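Local coordinates for protein DyP (Bjerkandera adusta, PDB 3VXJ) that binds heme b and probably acts as a peroxidase that oxidises dyes and phenols, such as the 2,6-dimethoxyphenol present in this complex, at residues F217-F223 with L354-Q360; Q89-Q94 with G424-F429. All blocks are in the same frame, centred on the assembly; numbering follows the deposited sequence.

The chain first reaches the loop 89-94, in the N-terminal dimeric alpha+beta barrel region, and only some 330 residues later meets its partner, strand 424-429, to close contact 2. Within this wide loop lies contact 1, where strand 217-223 pairs with 354-360 after 130 intervening residues, so one closure encloses the other and the two do not cross. Both use one antiparallel sheet, in which 216-225 runs between 353-360 and 420-430. Contact 1 builds the heme-facing middle of that sheet; contact 2 fastens the N-terminal part of the chain to the sheet's outermost strand 420-430. They meet through backbone bonds between 217-223 and 424-429 and through the rings of Phe217 and Phe90.

Contact 1 (F217-F223 with L354-Q360); sequences FMAFRHF and LLFVEYQ. With HEM (protoporphyrin IX containing Fe), chain B.
Leu354 trades two backbone hydrogen bonds with Phe223 and sends CD2 against the porphyrin, 3.7 Å from HEM C3B. On the other face Leu355 runs alongside His222, CD2 of the leucine 4.0 Å from CD2 of the imidazole, whose NE2 is hydrogen-bonded to Tyr334. Phe356 brings the sheet to the cofactor: with CG anti to the backbone N (chi1 173°), its ring reaches the heme, CE1 lying 3.4 Å from HEM C1C, and its edge meets the water that ligates the iron. Phe223 points the same way beside it, its CE2 3.5 Å from Phe356 CB and the ring planes 58° apart. Val357 turns to the opposite face, where CG1 meets Met218 CG at 3.8 Å and CG2 sits at the edge of the Phe220 ring. Glu358 returns to the heme side, with OE1 3.5 Å from the vinyl carbon HEM CAC and its side chain close to that of the heme-binding Arg329. Tyr359 lies beside Met218, its OH 3.3 Å from CE of the methionine and hydrogen-bonded to Asp14 OD2. Gln360 bends back at chi2 to give Phe217 O a weak bond from NE2 (3.0 Å), beside the one from its backbone N; its OE1 takes Phe367 N. These central strands of the C-terminal four-stranded antiparallel sheet of the DyP alpha+beta fold exemplify a sheet with one face lining a heme pocket, here on the side of the iron-bound water. Strand 328-334 flanks 353-360 and strand 420-430 flanks 216-225; Phe367 of helix 367-375 packs on Ala219, Arg221, Phe356 and Glu358, and Phe220 meets Phe26 and Phe28 of strand 23-31.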
ATOM      1  N   PHE A 217       4.287  11.998  -1.481  1.00  6.92           N
ATOM      2  CA  PHE A 217       3.225  11.861  -0.486  1.00  6.98           C
ATOM      3  C   PHE A 217       2.941  10.405  -0.187  1.00  7.58           C
ATOM      4  O   PHE A 217       2.764   9.595  -1.109  1.00  8.03           O
ATOM      5  CB  PHE A 217       1.924  12.529  -0.938  1.00  7.44           C
ATOM      6  CG  PHE A 217       2.000  14.027  -0.992  1.00  7.01           C
ATOM      7  CD1 PHE A 217       1.841  14.801   0.161  1.00  8.14           C
ATOM      8  CD2 PHE A 217       2.264  14.668  -2.193  1.00  8.91           C
ATOM      9  CE1 PHE A 217       1.926  16.192   0.105  1.00  8.82           C
ATOM     10  CE2 PHE A 217       2.339  16.055  -2.262  1.00  8.91           C
ATOM     11  CZ  PHE A 217       2.177  16.819  -1.111  1.00  9.11           C
ATOM     12  N   MET A 218       2.904  10.082   1.102  1.00  7.65           N
ATOM     13  CA  MET A 218       2.466   8.782   1.578  1.00  8.40           C
ATOM     14  C   MET A 218       1.014   8.819   2.040  1.00  8.28           C
ATOM     15  O   MET A 218       0.611   9.695   2.823  1.00  8.12           O
ATOM     16  CB  MET A 218       3.342   8.327   2.742  1.00  9.17           C
ATOM     17  CG  MET A 218       2.971   6.921   3.238  1.00 11.50           C
ATOM     18  SD  MET A 218       3.361   6.566   4.953  1.00 14.22           S
ATOM     19  CE  MET A 218       5.137   6.414   4.862  1.00 13.40           C
ATOM     20  N   ALA A 219       0.234   7.852   1.561  1.00  7.50           N
ATOM     21  CA  ALA A 219      -1.043   7.510   2.165  1.00  7.95           C
ATOM     22  C   ALA A 219      -0.763   6.299   3.054  1.00  7.49           C
ATOM     23  O   ALA A 219      -0.411   5.220   2.571  1.00  8.11           O
ATOM     24  CB  ALA A 219      -2.072   7.175   1.098  1.00  8.51           C
ATOM     25  N   PHE A 220      -0.873   6.514   4.357  1.00  7.60           N
ATOM     26  CA  PHE A 220      -0.770   5.452   5.336  1.00  7.93           C
ATOM     27  C   PHE A 220      -2.177   5.015   5.749  1.00  8.07           C
ATOM     28  O   PHE A 220      -3.044   5.853   6.013  1.00  7.83           O
ATOM     29  CB  PHE A 220       0.007   5.915   6.578  1.00  8.40           C
ATOM     30  CG  PHE A 220       0.104   4.852   7.627  1.00  7.86           C
ATOM     31  CD1 PHE A 220       1.053   3.852   7.507  1.00 10.17           C
ATOM     32  CD2 PHE A 220      -0.770   4.817   8.709  1.00  9.26           C
ATOM     33  CE1 PHE A 220       1.134   2.833   8.444  1.00 10.63           C
ATOM     34  CE2 PHE A 220      -0.695   3.799   9.642  1.00  9.85           C
ATOM     35  CZ  PHE A 220       0.259   2.812   9.513  1.00 10.96           C
ATOM     36  N   ARG A 221      -2.396   3.704   5.797  1.00  7.60           N
ATOM     37  CA  ARG A 221      -3.659   3.146   6.292  1.00  7.38           C
ATOM     38  C   ARG A 221      -3.389   1.992   7.238  1.00  7.73           C
ATOM     39  O   ARG A 221      -2.640   1.072   6.903  1.00  8.02           O
ATOM     40  CB  ARG A 221      -4.530   2.641   5.146  1.00  7.87           C
ATOM     41  CG  ARG A 221      -4.836   3.678   4.065  1.00  7.34           C
ATOM     42  CD  ARG A 221      -6.003   4.576   4.433  1.00  7.77           C
ATOM     43  NE  ARG A 221      -7.280   3.960   4.085  1.00  8.03           N
ATOM     44  CZ  ARG A 221      -8.458   4.269   4.634  1.00  7.34           C
ATOM     45  NH1 ARG A 221      -8.552   5.156   5.618  1.00  8.93           N
ATOM     46  NH2 ARG A 221      -9.556   3.651   4.210  1.00  8.28           N
ATOM     47  N   HIS A 222      -3.984   2.045   8.427  1.00  8.15           N
ATOM     48  CA  HIS A 222      -3.910   0.920   9.337  1.00  8.29           C
ATOM     49  C   HIS A 222      -5.148   0.059   9.119  1.00  8.19           C
ATOM     50  O   HIS A 222      -6.256   0.469   9.479  1.00  8.76           O
ATOM     51  CB  HIS A 222      -3.838   1.423  10.780  1.00  9.09           C
ATOM     52  CG  HIS A 222      -3.991   0.350  11.807  1.00  9.25           C
ATOM     53  ND1 HIS A 222      -4.296   0.620  13.124  1.00 10.41           N
ATOM     54  CD2 HIS A 222      -3.888  -0.998  11.714  1.00 10.52           C
ATOM     55  CE1 HIS A 222      -4.383  -0.515  13.792  1.00 12.36           C
ATOM     56  NE2 HIS A 222      -4.156  -1.513  12.958  1.00 11.86           N
ATOM     57  N   PHE A 223      -4.978  -1.105   8.493  1.00  7.85           N
ATOM     58  CA  PHE A 223      -6.114  -1.998   8.229  1.00  7.96           C
ATOM     59  C   PHE A 223      -6.064  -3.182   9.172  1.00  8.78           C
ATOM     60  O   PHE A 223      -5.024  -3.828   9.297  1.00  9.19           O
ATOM     61  CB  PHE A 223      -6.060  -2.580   6.814  1.00  8.19           C
ATOM     62  CG  PHE A 223      -6.229  -1.577   5.717  1.00  7.21           C
ATOM     63  CD1 PHE A 223      -7.371  -0.778   5.645  1.00  7.96           C
ATOM     64  CD2 PHE A 223      -5.269  -1.486   4.715  1.00  8.67           C
ATOM     65  CE1 PHE A 223      -7.528   0.130   4.598  1.00  7.75           C
ATOM     66  CE2 PHE A 223      -5.413  -0.587   3.662  1.00  7.67           C
ATOM     67  CZ  PHE A 223      -6.554   0.222   3.596  1.00  7.19           C
ATOM     68  N   LEU A 354      -2.777  -5.179   7.980  1.00  7.91           N
ATOM     69  CA  LEU A 354      -1.816  -4.619   7.049  1.00  7.70           C
ATOM     70  C   LEU A 354      -1.552  -3.180   7.422  1.00  7.65           C
ATOM     71  O   LEU A 354      -2.479  -2.394   7.617  1.00  8.01           O
ATOM     72  CB  LEU A 354      -2.334  -4.696   5.600  1.00  7.67           C
ATOM     73  CG  LEU A 354      -1.331  -4.385   4.472  1.00  7.43           C
ATOM     74  CD1 LEU A 354      -0.224  -5.449   4.397  1.00  8.69           C
ATOM     75  CD2 LEU A 354      -2.045  -4.261   3.113  1.00  7.71           C
ATOM     76  N   LEU A 355      -0.275  -2.859   7.543  1.00  7.82           N
ATOM     77  CA  LEU A 355       0.170  -1.472   7.622  1.00  7.75           C
ATOM     78  C   LEU A 355       0.481  -1.046   6.194  1.00  7.24           C
ATOM     79  O   LEU A 355       1.542  -1.363   5.649  1.00  8.15           O
ATOM     80  CB  LEU A 355       1.379  -1.336   8.556  1.00  8.02           C
ATOM     81  CG  LEU A 355       1.140  -1.915   9.954  1.00  8.53           C
ATOM     82  CD1 LEU A 355       2.355  -1.762  10.849  1.00  9.01           C
ATOM     83  CD2 LEU A 355      -0.081  -1.300  10.623  1.00  9.80           C
ATOM     84  N   PHE A 356      -0.493  -0.364   5.595  1.00  7.39           N
ATOM     85  CA  PHE A 356      -0.491  -0.073   4.170  1.00  7.12           C
ATOM     86  C   PHE A 356       0.169   1.282   3.907  1.00  7.30           C
ATOM     87  O   PHE A 356      -0.112   2.275   4.596  1.00  7.40           O
ATOM     88  CB  PHE A 356      -1.936  -0.106   3.672  1.00  7.45           C
ATOM     89  CG  PHE A 356      -2.112   0.329   2.249  1.00  6.99           C
ATOM     90  CD1 PHE A 356      -2.086  -0.597   1.210  1.00  7.67           C
ATOM     91  CD2 PHE A 356      -2.359   1.670   1.954  1.00  7.03           C
ATOM     92  CE1 PHE A 356      -2.250  -0.188  -0.110  1.00  9.47           C
ATOM     93  CE2 PHE A 356      -2.557   2.078   0.642  1.00  8.40           C
ATOM     94  CZ  PHE A 356      -2.497   1.156  -0.390  1.00  7.47           C
ATOM     95  N   VAL A 357       1.047   1.292   2.905  1.00  7.34           N
ATOM     96  CA  VAL A 357       1.847   2.467   2.561  1.00  7.26           C
ATOM     97  C   VAL A 357       1.849   2.611   1.051  1.00  7.22           C
ATOM     98  O   VAL A 357       2.259   1.682   0.346  1.00  7.78           O
ATOM     99  CB  VAL A 357       3.300   2.269   3.032  1.00  7.16           C
ATOM    100  CG1 VAL A 357       4.188   3.393   2.548  1.00  9.27           C
ATOM    101  CG2 VAL A 357       3.361   2.156   4.562  1.00  8.79           C
ATOM    102  N   GLU A 358       1.384   3.761   0.559  1.00  6.71           N
ATOM    103  CA  GLU A 358       1.375   4.014  -0.873  1.00  6.74           C
ATOM    104  C   GLU A 358       1.888   5.416  -1.150  1.00  6.77           C
ATOM    105  O   GLU A 358       1.427   6.377  -0.523  1.00  7.64           O
ATOM    106  CB  GLU A 358      -0.037   3.849  -1.434  1.00  6.83           C
ATOM    107  CG  GLU A 358      -0.114   3.835  -2.953  1.00  7.59           C
ATOM    108  CD  GLU A 358      -1.448   3.333  -3.495  1.00  8.01           C
ATOM    109  OE1 GLU A 358      -2.466   3.456  -2.805  1.00  8.57           O
ATOM    110  OE2 GLU A 358      -1.458   2.793  -4.629  1.00  7.96           O
ATOM    111  N   TYR A 359       2.837   5.506  -2.082  1.00  6.66           N
ATOM    112  CA  TYR A 359       3.498   6.762  -2.444  1.00  6.66           C
ATOM    113  C   TYR A 359       3.120   7.220  -3.843  1.00  7.20           C
ATOM    114  O   TYR A 359       3.087   6.428  -4.794  1.00  7.59           O
ATOM    115  CB  TYR A 359       5.017   6.609  -2.427  1.00  7.00           C
ATOM    116  CG  TYR A 359       5.620   6.269  -1.087  1.00  7.18           C
ATOM    117  CD1 TYR A 359       5.743   7.231  -0.088  1.00  8.39           C
ATOM    118  CD2 TYR A 359       6.089   4.977  -0.825  1.00  6.81           C
ATOM    119  CE1 TYR A 359       6.319   6.928   1.132  1.00  8.26           C
ATOM    120  CE2 TYR A 359       6.681   4.661   0.408  1.00  7.61           C
ATOM    121  CZ  TYR A 359       6.775   5.642   1.376  1.00  7.83           C
ATOM    122  OH  TYR A 359       7.345   5.346   2.601  1.00  8.77           O
ATOM    123  N   GLN A 360       2.899   8.527  -3.967  1.00  6.70           N
ATOM    124  CA  GLN A 360       2.562   9.162  -5.248  1.00  7.16           C
ATOM    125  C   GLN A 360       2.799  10.656  -5.092  1.00  7.41           C
ATOM    126  O   GLN A 360       2.804  11.176  -3.977  1.00  7.68           O
ATOM    127  CB  GLN A 360       1.093   8.911  -5.620  1.00  7.11           C
ATOM    128  CG  GLN A 360       0.092   9.358  -4.544  1.00  7.64           C
ATOM    129  CD  GLN A 360      -0.169   8.281  -3.502  1.00  7.00           C
ATOM    130  OE1 GLN A 360      -0.711   7.224  -3.812  1.00  7.73           O
ATOM    131  NE2 GLN A 360       0.205   8.552  -2.248  1.00  7.39           N
TER
HETATM  132  CHA HEM B 501      -1.982  -5.309  -5.410  1.00  6.30           C
HETATM  133  CHB HEM B 501      -3.463  -7.028  -1.142  1.00  7.50           C
HETATM  134  CHC HEM B 501      -5.234  -2.687   0.044  1.00  5.94           C
HETATM  135  CHD HEM B 501      -3.733  -0.933  -4.204  1.00  5.99           C
HETATM  136  C1A HEM B 501      -2.259  -6.159  -4.375  1.00  6.15           C
HETATM  137  C2A HEM B 501      -1.969  -7.575  -4.353  1.00  6.49           C
HETATM  138  C3A HEM B 501      -2.392  -8.051  -3.168  1.00  6.45           C
HETATM  139  C4A HEM B 501      -2.927  -6.945  -2.407  1.00  6.57           C
HETATM  140  CMA HEM B 501      -2.308  -9.501  -2.656  1.00  8.98           C
HETATM  141  CAA HEM B 501      -1.356  -8.367  -5.530  1.00  6.84           C
HETATM  142  CBA HEM B 501       0.173  -8.414  -5.560  1.00  7.98           C
HETATM  143  CGA HEM B 501       0.821  -7.110  -5.963  1.00 10.20           C
HETATM  144  O1A HEM B 501       0.743  -6.702  -7.141  1.00 12.11           O
HETATM  145  O2A HEM B 501       1.464  -6.478  -5.079  1.00 13.52           O
HETATM  146  C1B HEM B 501      -4.060  -6.003  -0.436  1.00  6.15           C
HETATM  147  C2B HEM B 501      -4.626  -6.107   0.891  1.00  6.44           C
HETATM  148  C3B HEM B 501      -5.115  -4.897   1.224  1.00  7.24           C
HETATM  149  C4B HEM B 501      -4.853  -4.004   0.115  1.00  5.70           C
HETATM  150  CMB HEM B 501      -4.654  -7.411   1.719  1.00  7.69           C
HETATM  151  CAB HEM B 501      -5.803  -4.465   2.536  1.00  7.43           C
HETATM  152  CBB HEM B 501      -5.603  -5.107   3.688  1.00  8.01           C
HETATM  153  C1C HEM B 501      -5.022  -1.851  -1.023  1.00  5.46           C
HETATM  154  C2C HEM B 501      -5.476  -0.478  -1.127  1.00  6.18           C
HETATM  155  C3C HEM B 501      -5.074   0.006  -2.312  1.00  6.54           C
HETATM  156  C4C HEM B 501      -4.347  -1.052  -2.982  1.00  5.79           C
HETATM  157  CMC HEM B 501      -6.268   0.256  -0.028  1.00  9.08           C
HETATM  158  CAC HEM B 501      -5.285   1.420  -2.914  1.00  7.40           C
HETATM  159  CBC HEM B 501      -6.424   2.102  -2.729  1.00  8.40           C
HETATM  160  C1D HEM B 501      -3.073  -1.931  -4.873  1.00  5.27           C
HETATM  161  C2D HEM B 501      -2.353  -1.724  -6.106  1.00  6.39           C
HETATM  162  C3D HEM B 501      -1.826  -3.073  -6.483  1.00  6.33           C
HETATM  163  C4D HEM B 501      -2.264  -3.970  -5.444  1.00  6.08           C
HETATM  164  CMD HEM B 501      -2.153  -0.434  -6.918  1.00  7.64           C
HETATM  165  CAD HEM B 501      -1.009  -3.368  -7.750  1.00  6.82           C
HETATM  166  CBD HEM B 501      -1.996  -3.522  -8.903  1.00  7.41           C
HETATM  167  CGD HEM B 501      -1.290  -3.768 -10.209  1.00  7.06           C
HETATM  168  O1D HEM B 501      -1.662  -4.755 -10.899  1.00  7.67           O
HETATM  169  O2D HEM B 501      -0.372  -2.996 -10.566  1.00  8.12           O
HETATM  170  NA  HEM B 501      -2.860  -5.820  -3.190  1.00  6.34           N
HETATM  171  NB  HEM B 501      -4.243  -4.707  -0.905  1.00  6.47           N
HETATM  172  NC  HEM B 501      -4.371  -2.174  -2.191  1.00  5.63           N
HETATM  173  ND  HEM B 501      -2.977  -3.266  -4.486  1.00  6.25           N
HETATM  174 FE   HEM B 501      -3.679  -4.008  -2.714  1.00  7.00          FE
HETATM  175  O   HOH W   1      -1.887  -3.602  -1.941  1.00 13.20           O

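Contact 2 (Q89-Q94 with G424-F429); sequences QFPDGQ and GGEYFF
Gln94 N donates to Glu426 OE2 at 2.8 Å (N-H...O 155°), approaching the oxygen on its syn side, 26° out of the carboxylate plane. Glu426 OE2 also takes Tyr427 N on its anti lone pair, at 2.8 Å, so two backbone N-H groups, from loop and strand, grip it. The glutamate leaves the strand on the side away from the loop, and a bend at chi2 (52°) brings its carboxylate back. An alanine here would remove the acceptor and would probably leave both Gln94 N and Tyr427 N without their mate, letting the loop shift on the strand. Gln94 CB rests over the middle of the Tyr427 ring, a CH-pi contact 3.9 Å from the centroid, while its OE1 comes within 3.2 Å of Gly425 CA, where no side chain intervenes. At the other end Phe90 crosses Phe429 at about a right angle, CZ 3.9 Å from Phe429 CB, and a link forms through one water that donates to Phe90 O (2.8 Å) and Tyr427 O (2.9 Å). Farther out, Asp87 OD2 holds the loop's start by accepting from Gln89 N and Phe90 N, Asp97 takes Tyr427 OH, and the Gln94 amide is fixed by Phe220 O at NE2 and Arg221 NH1 at OE1. As packing outside the heme pocket, the contact exemplifies an N-terminal loop joined to an outermost sheet strand. Phe90 also packs on Leu76 of helix 73-78, Tyr427 touches Phe367 of helix 367-375, and strand 424-429, paired with 216-225, bonds through Phe429 to Phe71 of strand 65-71 in the other sheet.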
ATOM      1  N   GLN A  89      -5.520  17.200  -0.783  1.00  9.89           N
ATOM      2  CA  GLN A  89      -5.933  16.431   0.397  1.00 10.19           C
ATOM      3  C   GLN A  89      -4.985  16.538   1.584  1.00  9.41           C
ATOM      4  O   GLN A  89      -5.415  16.458   2.736  1.00  9.09           O
ATOM      5  CB  GLN A  89      -6.128  14.957   0.048  1.00 10.65           C
ATOM      6  CG  GLN A  89      -7.458  14.667  -0.608  1.00 12.82           C
ATOM      7  CD  GLN A  89      -7.442  14.940  -2.088  1.00 13.43           C
ATOM      8  OE1 GLN A  89      -6.471  14.624  -2.765  1.00 14.36           O
ATOM      9  NE2 GLN A  89      -8.523  15.508  -2.606  1.00 16.69           N
ATOM     10  N   PHE A  90      -3.691  16.689   1.318  1.00  8.75           N
ATOM     11  CA  PHE A  90      -2.698  16.742   2.388  1.00  8.66           C
ATOM     12  C   PHE A  90      -3.031  17.766   3.495  1.00  8.49           C
ATOM     13  O   PHE A  90      -2.904  17.433   4.672  1.00  8.69           O
ATOM     14  CB  PHE A  90      -1.314  16.982   1.779  1.00  8.89           C
ATOM     15  CG  PHE A  90      -0.203  17.115   2.782  1.00  8.48           C
ATOM     16  CD1 PHE A  90       0.313  15.993   3.440  1.00  8.83           C
ATOM     17  CD2 PHE A  90       0.363  18.362   3.033  1.00  8.85           C
ATOM     18  CE1 PHE A  90       1.368  16.121   4.347  1.00  8.47           C
ATOM     19  CE2 PHE A  90       1.407  18.504   3.933  1.00  8.72           C
ATOM     20  CZ  PHE A  90       1.919  17.375   4.590  1.00  8.01           C
ATOM     21  N   PRO A  91      -3.472  18.996   3.135  1.00  8.63           N
ATOM     22  CA  PRO A  91      -3.612  19.988   4.206  1.00  9.56           C
ATOM     23  C   PRO A  91      -4.630  19.629   5.284  1.00  9.82           C
ATOM     24  O   PRO A  91      -4.394  19.927   6.453  1.00 11.41           O
ATOM     25  CB  PRO A  91      -4.027  21.257   3.455  1.00  9.73           C
ATOM     26  CG  PRO A  91      -3.401  21.092   2.099  1.00  9.92           C
ATOM     27  CD  PRO A  91      -3.619  19.628   1.810  1.00  9.10           C
ATOM     28  N   ASP A  92      -5.745  19.004   4.912  1.00 10.26           N
ATOM     29  CA  ASP A  92      -6.785  18.721   5.906  1.00 11.23           C
ATOM     30  C   ASP A  92      -6.554  17.431   6.677  1.00 10.32           C
ATOM     31  O   ASP A  92      -7.216  17.194   7.692  1.00 10.34           O
ATOM     32  CB  ASP A  92      -8.178  18.706   5.277  1.00 12.19           C
ATOM     33  CG  ASP A  92      -8.647  20.082   4.843  1.00 15.84           C
ATOM     34  OD1 ASP A  92      -8.072  21.096   5.293  1.00 18.97           O
ATOM     35  OD2 ASP A  92      -9.612  20.135   4.054  1.00 20.17           O
ATOM     36  N   GLY A  93      -5.624  16.601   6.208  1.00  9.89           N
ATOM     37  CA  GLY A  93      -5.357  15.304   6.837  1.00  8.94           C
ATOM     38  C   GLY A  93      -6.366  14.232   6.443  1.00  8.46           C
ATOM     39  O   GLY A  93      -7.442  14.527   5.896  1.00  8.76           O
ATOM     40  N   GLN A  94      -6.042  12.982   6.748  1.00  8.28           N
ATOM     41  CA  GLN A  94      -6.856  11.869   6.282  1.00  8.14           C
ATOM     42  C   GLN A  94      -8.168  11.682   7.039  1.00  7.97           C
ATOM     43  O   GLN A  94      -9.148  11.276   6.434  1.00  8.33           O
ATOM     44  CB  GLN A  94      -6.042  10.577   6.256  1.00  7.83           C
ATOM     45  CG  GLN A  94      -6.736   9.469   5.438  1.00  8.54           C
ATOM     46  CD  GLN A  94      -6.032   8.141   5.562  1.00  8.15           C
ATOM     47  OE1 GLN A  94      -6.513   7.233   6.242  1.00  8.44           O
ATOM     48  NE2 GLN A  94      -4.864   8.024   4.939  1.00  8.47           N
ATOM     49  N   GLY A 424      -7.560   3.748  11.053  1.00  9.19           N
ATOM     50  CA  GLY A 424      -6.843   5.011  11.098  1.00  9.45           C
ATOM     51  C   GLY A 424      -5.913   5.119   9.915  1.00  8.80           C
ATOM     52  O   GLY A 424      -5.645   4.135   9.211  1.00  9.66           O
ATOM     53  N   GLY A 425      -5.411   6.325   9.707  1.00  8.31           N
ATOM     54  CA  GLY A 425      -4.465   6.590   8.642  1.00  8.22           C
ATOM     55  C   GLY A 425      -4.140   8.062   8.604  1.00  7.95           C
ATOM     56  O   GLY A 425      -4.766   8.867   9.301  1.00  8.40           O
ATOM     57  N   GLU A 426      -3.158   8.414   7.786  1.00  8.08           N
ATOM     58  CA  GLU A 426      -2.777   9.803   7.629  1.00  8.00           C
ATOM     59  C   GLU A 426      -2.100  10.016   6.286  1.00  7.88           C
ATOM     60  O   GLU A 426      -1.601   9.068   5.660  1.00  8.31           O
ATOM     61  CB  GLU A 426      -1.885  10.263   8.804  1.00  8.88           C
ATOM     62  CG  GLU A 426      -1.611  11.770   8.880  1.00  9.22           C
ATOM     63  CD  GLU A 426      -2.893  12.593   8.831  1.00  9.21           C
ATOM     64  OE1 GLU A 426      -3.405  12.975   9.914  1.00  9.21           O
ATOM     65  OE2 GLU A 426      -3.394  12.840   7.712  1.00  8.98           O
ATOM     66  N   TYR A 427      -2.100  11.270   5.848  1.00  7.39           N
ATOM     67  CA  TYR A 427      -1.375  11.696   4.663  1.00  7.35           C
ATOM     68  C   TYR A 427      -0.112  12.421   5.108  1.00  7.42           C
ATOM     69  O   TYR A 427      -0.186  13.403   5.862  1.00  7.47           O
ATOM     70  CB  TYR A 427      -2.257  12.635   3.827  1.00  6.86           C
ATOM     71  CG  TYR A 427      -3.529  12.034   3.253  1.00  7.12           C
ATOM     72  CD1 TYR A 427      -3.533  10.758   2.675  1.00  7.87           C
ATOM     73  CD2 TYR A 427      -4.719  12.756   3.267  1.00  7.43           C
ATOM     74  CE1 TYR A 427      -4.701  10.215   2.135  1.00  7.46           C
ATOM     75  CE2 TYR A 427      -5.887  12.226   2.721  1.00  8.13           C
ATOM     76  CZ  TYR A 427      -5.864  10.957   2.158  1.00  8.11           C
ATOM     77  OH  TYR A 427      -7.007  10.425   1.630  1.00  9.07           O
ATOM     78  N   PHE A 428       1.037  11.923   4.646  1.00  7.37           N
ATOM     79  CA  PHE A 428       2.352  12.464   5.005  1.00  7.47           C
ATOM     80  C   PHE A 428       3.089  12.947   3.768  1.00  7.76           C
ATOM     81  O   PHE A 428       2.870  12.451   2.667  1.00  8.10           O
ATOM     82  CB  PHE A 428       3.234  11.412   5.705  1.00  8.01           C
ATOM     83  CG  PHE A 428       2.670  10.909   6.991  1.00  6.56           C
ATOM     84  CD1 PHE A 428       2.758  11.677   8.152  1.00  7.46           C
ATOM     85  CD2 PHE A 428       2.047   9.667   7.053  1.00  7.79           C
ATOM     86  CE1 PHE A 428       2.227  11.216   9.354  1.00  8.52           C
ATOM     87  CE2 PHE A 428       1.525   9.194   8.254  1.00  7.17           C
ATOM     88  CZ  PHE A 428       1.621   9.961   9.401  1.00  7.57           C
ATOM     89  N   PHE A 429       3.987  13.900   3.963  1.00  7.83           N
ATOM     90  CA  PHE A 429       4.945  14.256   2.927  1.00  7.02           C
ATOM     91  C   PHE A 429       6.345  13.863   3.377  1.00  6.86           C
ATOM     92  O   PHE A 429       6.784  14.251   4.468  1.00  7.44           O
ATOM     93  CB  PHE A 429       4.886  15.755   2.608  1.00  7.75           C
ATOM     94  CG  PHE A 429       5.858  16.173   1.546  1.00  7.08           C
ATOM     95  CD1 PHE A 429       5.664  15.796   0.225  1.00  7.13           C
ATOM     96  CD2 PHE A 429       7.012  16.887   1.878  1.00  7.43           C
ATOM     97  CE1 PHE A 429       6.569  16.164  -0.771  1.00  7.30           C
ATOM     98  CE2 PHE A 429       7.926  17.265   0.885  1.00  8.03           C
ATOM     99  CZ  PHE A 429       7.711  16.889  -0.431  1.00  8.55           C
TER
HETATM  100  O   HOH W   2      -1.563  15.886   6.574  1.00  4.83           O